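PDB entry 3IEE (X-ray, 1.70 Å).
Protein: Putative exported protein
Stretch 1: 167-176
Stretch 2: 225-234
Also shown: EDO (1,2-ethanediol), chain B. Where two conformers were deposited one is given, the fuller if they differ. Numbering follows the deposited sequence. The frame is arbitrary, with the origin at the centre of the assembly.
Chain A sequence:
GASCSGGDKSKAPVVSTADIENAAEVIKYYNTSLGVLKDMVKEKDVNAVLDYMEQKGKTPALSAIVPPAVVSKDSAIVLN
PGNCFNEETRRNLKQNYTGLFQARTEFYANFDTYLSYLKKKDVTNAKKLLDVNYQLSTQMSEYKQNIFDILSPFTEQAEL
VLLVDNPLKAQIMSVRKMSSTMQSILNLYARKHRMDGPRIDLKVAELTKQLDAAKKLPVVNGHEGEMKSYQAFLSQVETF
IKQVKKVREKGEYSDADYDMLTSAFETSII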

ATOM      1  N   PRO A 167       7.625  28.274  -0.059  1.00 17.92           N
ATOM      2  CA  PRO A 167       6.709  28.838  -1.064  1.00 19.58           C
ATOM      3  C   PRO A 167       6.046  27.768  -1.953  1.00 17.08           C
ATOM      4  O   PRO A 167       5.044  28.073  -2.589  1.00 16.83           O
ATOM      5  CB  PRO A 167       7.618  29.747  -1.913  1.00 20.80           C
ATOM      6  CG  PRO A 167       8.985  29.271  -1.689  1.00 22.56           C
ATOM      7  CD  PRO A 167       9.019  28.698  -0.275  1.00 20.97           C
ATOM      8  N   LEU A 168       6.605  26.561  -1.986  1.00 14.92           N
ATOM      9  CA  LEU A 168       6.020  25.445  -2.751  1.00 15.63           C
ATOM     10  C   LEU A 168       5.300  24.397  -1.899  1.00 15.92           C
ATOM     11  O   LEU A 168       5.067  23.272  -2.367  1.00 13.88           O
ATOM     12  CB  LEU A 168       7.087  24.766  -3.579  1.00 14.01           C
ATOM     13  CG  LEU A 168       7.871  25.651  -4.536  1.00 19.57           C
ATOM     14  CD1 LEU A 168       8.944  24.841  -5.167  1.00 15.88           C
ATOM     15  CD2 LEU A 168       6.950  26.277  -5.589  1.00 23.45           C
ATOM     16  N   LYS A 169       4.880  24.778  -0.695  1.00 13.71           N
ATOM     17  CA  LYS A 169       4.157  23.862   0.195  1.00 13.93           C
ATOM     18  C   LYS A 169       2.997  23.162  -0.506  1.00 13.89           C
ATOM     19  O   LYS A 169       2.887  21.955  -0.426  1.00 13.57           O
ATOM     20  CB  LYS A 169       3.672  24.645   1.415  1.00 16.33           C
ATOM     21  CG  LYS A 169       2.672  23.925   2.318  1.00 20.75           C
ATOM     22  CD  LYS A 169       2.386  24.747   3.558  1.00 21.94           C
ATOM     23  CE  LYS A 169       1.353  25.807   3.352  1.00 28.78           C
ATOM     24  NZ  LYS A 169       1.757  27.028   4.160  1.00 35.95           N
ATOM     25  N   ALA A 170       2.106  23.914  -1.164  1.00 15.39           N
ATOM     26  CA  ALA A 170       0.947  23.267  -1.825  1.00 13.30           C
ATOM     27  C   ALA A 170       1.363  22.214  -2.853  1.00 12.53           C
ATOM     28  O   ALA A 170       0.788  21.088  -2.922  1.00 11.72           O
ATOM     29  CB  ALA A 170      -0.009  24.303  -2.487  1.00 12.50           C
ATOM     30  N   GLN A 171       2.356  22.558  -3.663  1.00 13.35           N
ATOM     31  CA  GLN A 171       2.840  21.658  -4.711  1.00 13.82           C
ATOM     32  C   GLN A 171       3.473  20.404  -4.075  1.00 13.11           C
ATOM     33  O   GLN A 171       3.165  19.253  -4.428  1.00 13.42           O
ATOM     34  CB  GLN A 171       3.826  22.382  -5.648  1.00 13.06           C
ATOM     35  CG  GLN A 171       3.193  23.515  -6.490  1.00 13.22           C
ATOM     36  CD  GLN A 171       2.865  24.780  -5.748  1.00 14.58           C
ATOM     37  OE1 GLN A 171       3.302  24.978  -4.611  1.00 15.77           O
ATOM     38  NE2 GLN A 171       2.138  25.711  -6.412  1.00 14.29           N
ATOM     39  N   ILE A 172       4.345  20.620  -3.095  1.00 10.33           N
ATOM     40  CA  ILE A 172       4.997  19.507  -2.374  1.00 12.96           C
ATOM     41  C   ILE A 172       3.946  18.548  -1.758  1.00 10.76           C
ATOM     42  O   ILE A 172       4.014  17.311  -1.909  1.00 13.06           O
ATOM     43  CB  ILE A 172       5.989  20.048  -1.292  1.00 12.66           C
ATOM     44  CG1 ILE A 172       7.135  20.833  -1.935  1.00 15.12           C
ATOM     45  CG2 ILE A 172       6.563  18.874  -0.454  1.00 11.80           C
ATOM     46  CD1 ILE A 172       7.913  21.746  -0.939  1.00 14.83           C
HETATM   47  N   MSE A 173       2.954  19.120  -1.080  1.00 12.09           N
HETATM   48  CA  MSE A 173       1.900  18.348  -0.461  1.00 12.29           C
HETATM   49  C   MSE A 173       1.055  17.563  -1.468  1.00 11.69           C
HETATM   50  O   MSE A 173       0.745  16.361  -1.231  1.00 13.21           O
HETATM   51  CB  MSE A 173       1.072  19.242   0.471  1.00 13.46           C
HETATM   52  CG  MSE A 173       1.894  19.690   1.706  1.00 12.46           C
HETATM   53 SE   MSE A 173       0.830  20.800   2.905  0.75 17.74          SE
HETATM   54  CE  MSE A 173      -0.393  19.426   3.530  1.00 16.81           C
ATOM     55  N   SER A 174       0.768  18.184  -2.629  1.00 11.55           N
ATOM     56  CA  SER A 174       0.048  17.514  -3.690  1.00 10.77           C
ATOM     57  C   SER A 174       0.822  16.305  -4.207  1.00 11.09           C
ATOM     58  O   SER A 174       0.217  15.267  -4.446  1.00 12.72           O
ATOM     59  CB  SER A 174      -0.241  18.430  -4.894  1.00 13.13           C
ATOM     60  OG  SER A 174       0.950  18.787  -5.558  1.00 23.46           O
ATOM     61  N   VAL A 175       2.126  16.434  -4.418  1.00 13.25           N
ATOM     62  CA  VAL A 175       2.920  15.297  -4.865  1.00 14.11           C
ATOM     63  C   VAL A 175       2.889  14.159  -3.840  1.00 12.12           C
ATOM     64  O   VAL A 175       2.722  12.972  -4.194  1.00 12.18           O
ATOM     65  CB  VAL A 175       4.410  15.698  -5.138  1.00 13.93           C
ATOM     66  CG1 VAL A 175       5.267  14.438  -5.458  1.00 13.00           C
ATOM     67  CG2 VAL A 175       4.513  16.769  -6.270  1.00 13.31           C
ATOM     68  N   ARG A 176       3.062  14.501  -2.557  1.00 11.95           N
ATOM     69  CA  ARG A 176       3.066  13.474  -1.528  1.00 13.89           C
ATOM     70  C   ARG A 176       1.705  12.796  -1.431  1.00 13.05           C
ATOM     71  O   ARG A 176       1.632  11.610  -1.346  1.00 14.69           O
ATOM     72  CB  ARG A 176       3.502  14.057  -0.178  1.00 12.39           C
ATOM     73  CG  ARG A 176       4.899  14.663  -0.198  1.00 14.14           C
ATOM     74  CD  ARG A 176       5.230  15.439   1.089  1.00 16.37           C
ATOM     75  NE  ARG A 176       5.299  14.558   2.294  1.00 15.16           N
ATOM     76  CZ  ARG A 176       6.395  13.944   2.759  1.00 20.67           C
ATOM     77  NH1 ARG A 176       7.541  14.038   2.140  1.00 16.81           N
ATOM     78  NH2 ARG A 176       6.348  13.213   3.873  1.00 21.00           N
ATOM     79  N   GLY A 225      12.647  25.454 -12.428  1.00 21.07           N
ATOM     80  CA  GLY A 225      12.926  23.998 -12.444  1.00 20.46           C
ATOM     81  C   GLY A 225      11.863  23.175 -11.732  1.00 18.88           C
ATOM     82  O   GLY A 225      11.405  22.147 -12.242  1.00 18.88           O
ATOM     83  N   GLU A 226      11.472  23.641 -10.552  1.00 16.22           N
ATOM     84  CA  GLU A 226      10.481  22.967  -9.722  1.00 15.69           C
ATOM     85  C   GLU A 226       9.117  22.970 -10.423  1.00 17.31           C
ATOM     86  O   GLU A 226       8.403  21.966 -10.399  1.00 13.92           O
ATOM     87  CB  GLU A 226      10.386  23.643  -8.352  1.00 17.66           C
ATOM     88  CG  GLU A 226      11.634  23.490  -7.477  1.00 21.65           C
ATOM     89  CD  GLU A 226      12.723  24.536  -7.699  1.00 26.63           C
ATOM     90  OE1 GLU A 226      12.614  25.416  -8.578  1.00 21.88           O
ATOM     91  OE2 GLU A 226      13.738  24.439  -6.967  1.00 36.93           O
HETATM   92  N   MSE A 227       8.792  24.085 -11.072  1.00 15.54           N
HETATM   93  CA  MSE A 227       7.547  24.168 -11.831  1.00 16.25           C
HETATM   94  C   MSE A 227       7.527  23.155 -12.979  1.00 15.67           C
HETATM   95  O   MSE A 227       6.548  22.454 -13.176  1.00 13.52           O
HETATM   96  CB  MSE A 227       7.286  25.582 -12.343  1.00 19.44           C
HETATM   97  CG  MSE A 227       6.919  26.598 -11.256  1.00 19.62           C
HETATM   98 SE   MSE A 227       5.283  26.176 -10.290  0.75 21.09          SE
HETATM   99  CE  MSE A 227       5.959  25.424  -8.812  1.00 22.49           C
ATOM    100  N   LYS A 228       8.640  23.036 -13.691  1.00 14.12           N
ATOM    101  CA  LYS A 228       8.697  22.110 -14.782  1.00 17.12           C
ATOM    102  C   LYS A 228       8.556  20.677 -14.279  1.00 15.82           C
ATOM    103  O   LYS A 228       7.785  19.898 -14.865  1.00 13.34           O
ATOM    104  CB  LYS A 228      10.003  22.314 -15.583  1.00 17.98           C
ATOM    105  CG  LYS A 228      10.016  23.529 -16.496  1.00 25.67           C
ATOM    106  CD  LYS A 228      11.266  23.510 -17.410  1.00 25.82           C
ATOM    107  CE  LYS A 228      11.823  24.921 -17.736  1.00 34.46           C
ATOM    108  NZ  LYS A 228      12.423  25.039 -19.124  1.00 36.91           N
ATOM    109  N   SER A 229       9.308  20.354 -13.220  0.50 14.64           N
ATOM    110  CA  SER A 229       9.256  19.066 -12.565  0.50 14.64           C
ATOM    111  C   SER A 229       7.810  18.730 -12.159  0.50 12.41           C
ATOM    112  O   SER A 229       7.295  17.653 -12.500  0.50 12.37           O
ATOM    113  CB  SER A 229      10.157  19.063 -11.329  0.50 13.67           C
ATOM    114  OG  SER A 229      10.250  17.761 -10.791  0.50 14.49           O
ATOM    115  N   TYR A 230       7.185  19.680 -11.466  1.00 12.59           N
ATOM    116  CA  TYR A 230       5.820  19.522 -10.927  1.00 12.16           C
ATOM    117  C   TYR A 230       4.820  19.240 -12.055  1.00 10.97           C
ATOM    118  O   TYR A 230       4.067  18.273 -12.014  1.00 11.41           O
ATOM    119  CB  TYR A 230       5.430  20.743 -10.131  1.00 10.56           C
ATOM    120  CG  TYR A 230       4.075  20.598  -9.491  1.00 11.55           C
ATOM    121  CD1 TYR A 230       3.811  19.586  -8.542  1.00 13.36           C
ATOM    122  CD2 TYR A 230       3.052  21.453  -9.831  1.00 13.61           C
ATOM    123  CE1 TYR A 230       2.582  19.446  -8.011  1.00 15.12           C
ATOM    124  CE2 TYR A 230       1.802  21.332  -9.271  1.00 14.34           C
ATOM    125  CZ  TYR A 230       1.567  20.361  -8.359  1.00 13.48           C
ATOM    126  OH  TYR A 230       0.348  20.227  -7.805  1.00 14.54           O
ATOM    127  N   GLN A 231       4.860  20.036 -13.111  1.00 11.32           N
ATOM    128  CA  GLN A 231       3.915  19.832 -14.219  1.00 11.38           C
ATOM    129  C   GLN A 231       4.177  18.503 -14.973  1.00 13.09           C
ATOM    130  O   GLN A 231       3.241  17.865 -15.409  1.00 13.47           O
ATOM    131  CB  GLN A 231       3.872  21.047 -15.133  1.00 11.15           C
ATOM    132  CG  GLN A 231       3.432  22.307 -14.419  1.00 12.32           C
ATOM    133  CD  GLN A 231       3.067  23.403 -15.387  1.00 12.51           C
ATOM    134  OE1 GLN A 231       3.558  23.415 -16.545  1.00 12.94           O
ATOM    135  NE2 GLN A 231       2.213  24.332 -14.936  1.00 12.27           N
ATOM    136  N   ALA A 232       5.442  18.050 -15.068  1.00 12.68           N
ATOM    137  CA  ALA A 232       5.743  16.707 -15.598  1.00 13.39           C
ATOM    138  C   ALA A 232       5.109  15.611 -14.731  1.00 12.11           C
ATOM    139  O   ALA A 232       4.499  14.666 -15.259  1.00 14.76           O
ATOM    140  CB  ALA A 232       7.277  16.494 -15.690  1.00 14.57           C
ATOM    141  N   PHE A 233       5.178  15.789 -13.413  1.00 11.55           N
ATOM    142  CA  PHE A 233       4.542  14.855 -12.470  1.00 12.40           C
ATOM    143  C   PHE A 233       3.038  14.815 -12.729  1.00 13.01           C
ATOM    144  O   PHE A 233       2.456  13.730 -12.879  1.00 13.33           O
ATOM    145  CB  PHE A 233       4.826  15.253 -11.021  1.00 13.77           C
ATOM    146  CG  PHE A 233       4.060  14.454 -10.001  1.00 10.79           C
ATOM    147  CD1 PHE A 233       4.452  13.151  -9.689  1.00 17.52           C
ATOM    148  CD2 PHE A 233       2.959  15.003  -9.335  1.00 16.88           C
ATOM    149  CE1 PHE A 233       3.749  12.401  -8.765  1.00 19.46           C
ATOM    150  CE2 PHE A 233       2.295  14.273  -8.427  1.00 15.43           C
ATOM    151  CZ  PHE A 233       2.693  12.977  -8.126  1.00 18.71           C
ATOM    152  N   LEU A 234       2.403  15.992 -12.829  1.00 11.97           N
ATOM    153  CA  LEU A 234       0.954  16.044 -13.061  1.00 10.05           C
ATOM    154  C   LEU A 234       0.547  15.320 -14.358  1.00 10.54           C
ATOM    155  O   LEU A 234      -0.478  14.648 -14.416  1.00 11.63           O
ATOM    156  CB  LEU A 234       0.468  17.487 -13.117  1.00 10.51           C
ATOM    157  CG  LEU A 234       0.538  18.328 -11.856  1.00 14.01           C
ATOM    158  CD1 LEU A 234      -0.212  19.654 -12.001  1.00 10.89           C
ATOM    159  CD2 LEU A 234       0.028  17.526 -10.678  1.00 13.64           C
TER
HETATM  160  C1  EDO B 301       3.156  11.245   3.045  1.00 20.67           C
HETATM  161  O1  EDO B 301       4.433  11.386   2.439  1.00 24.46           O
HETATM  162  C2  EDO B 301       3.221  11.512   4.550  1.00 17.08           C
HETATM  163  O2  EDO B 301       3.720  12.806   4.933  1.00 18.38           O

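What fills the apolar centre of the contact? Tyr230, buried and pointing toward the first helix, has more of its surface covered by the other stretch than any other residue. Its t rotamer lays one ring face over Gln171, whose CG sits 3.9 Å from the ring centroid in a CH-pi contact. The aliphatic part of glutamine's side chain thus packs like a hydrocarbon. At the ring edge, Val175 CG2 lies 3.7 Å from Tyr230 CD1.

How does the packing extend along the helices? Their axes run at 31°, 11.1 Å apart at closest approach, and large side chains bridge the gap. One turn beyond Tyr230, Phe233 offers a ring face to Val175, with CG1 4.1 Å from its centroid. Val175 therefore touches both rings: CG1 lies over the Phe233 face, while CG2 reaches the Tyr230 edge and also Phe233 CD2 (3.9 Å). At the start of the first helix, Leu168, at the N-cap position, places CD2 3.5 Å from Met227 CE; this selenomethionine starts sideways, but its flexible chain brings the methyl across. Leu168 CD1 also packs 3.7 Å from Glu226 CB.

Where does the contact turn polar? At the tip of Tyr230, OH donates a hydrogen bond to Ser174 OG (2.7 Å). Ser174 OG in turn donates to Gln171 O (2.5 Å), so the small serine, in its p rotamer, links the tyrosine hydroxyl to the backbone of the first helix.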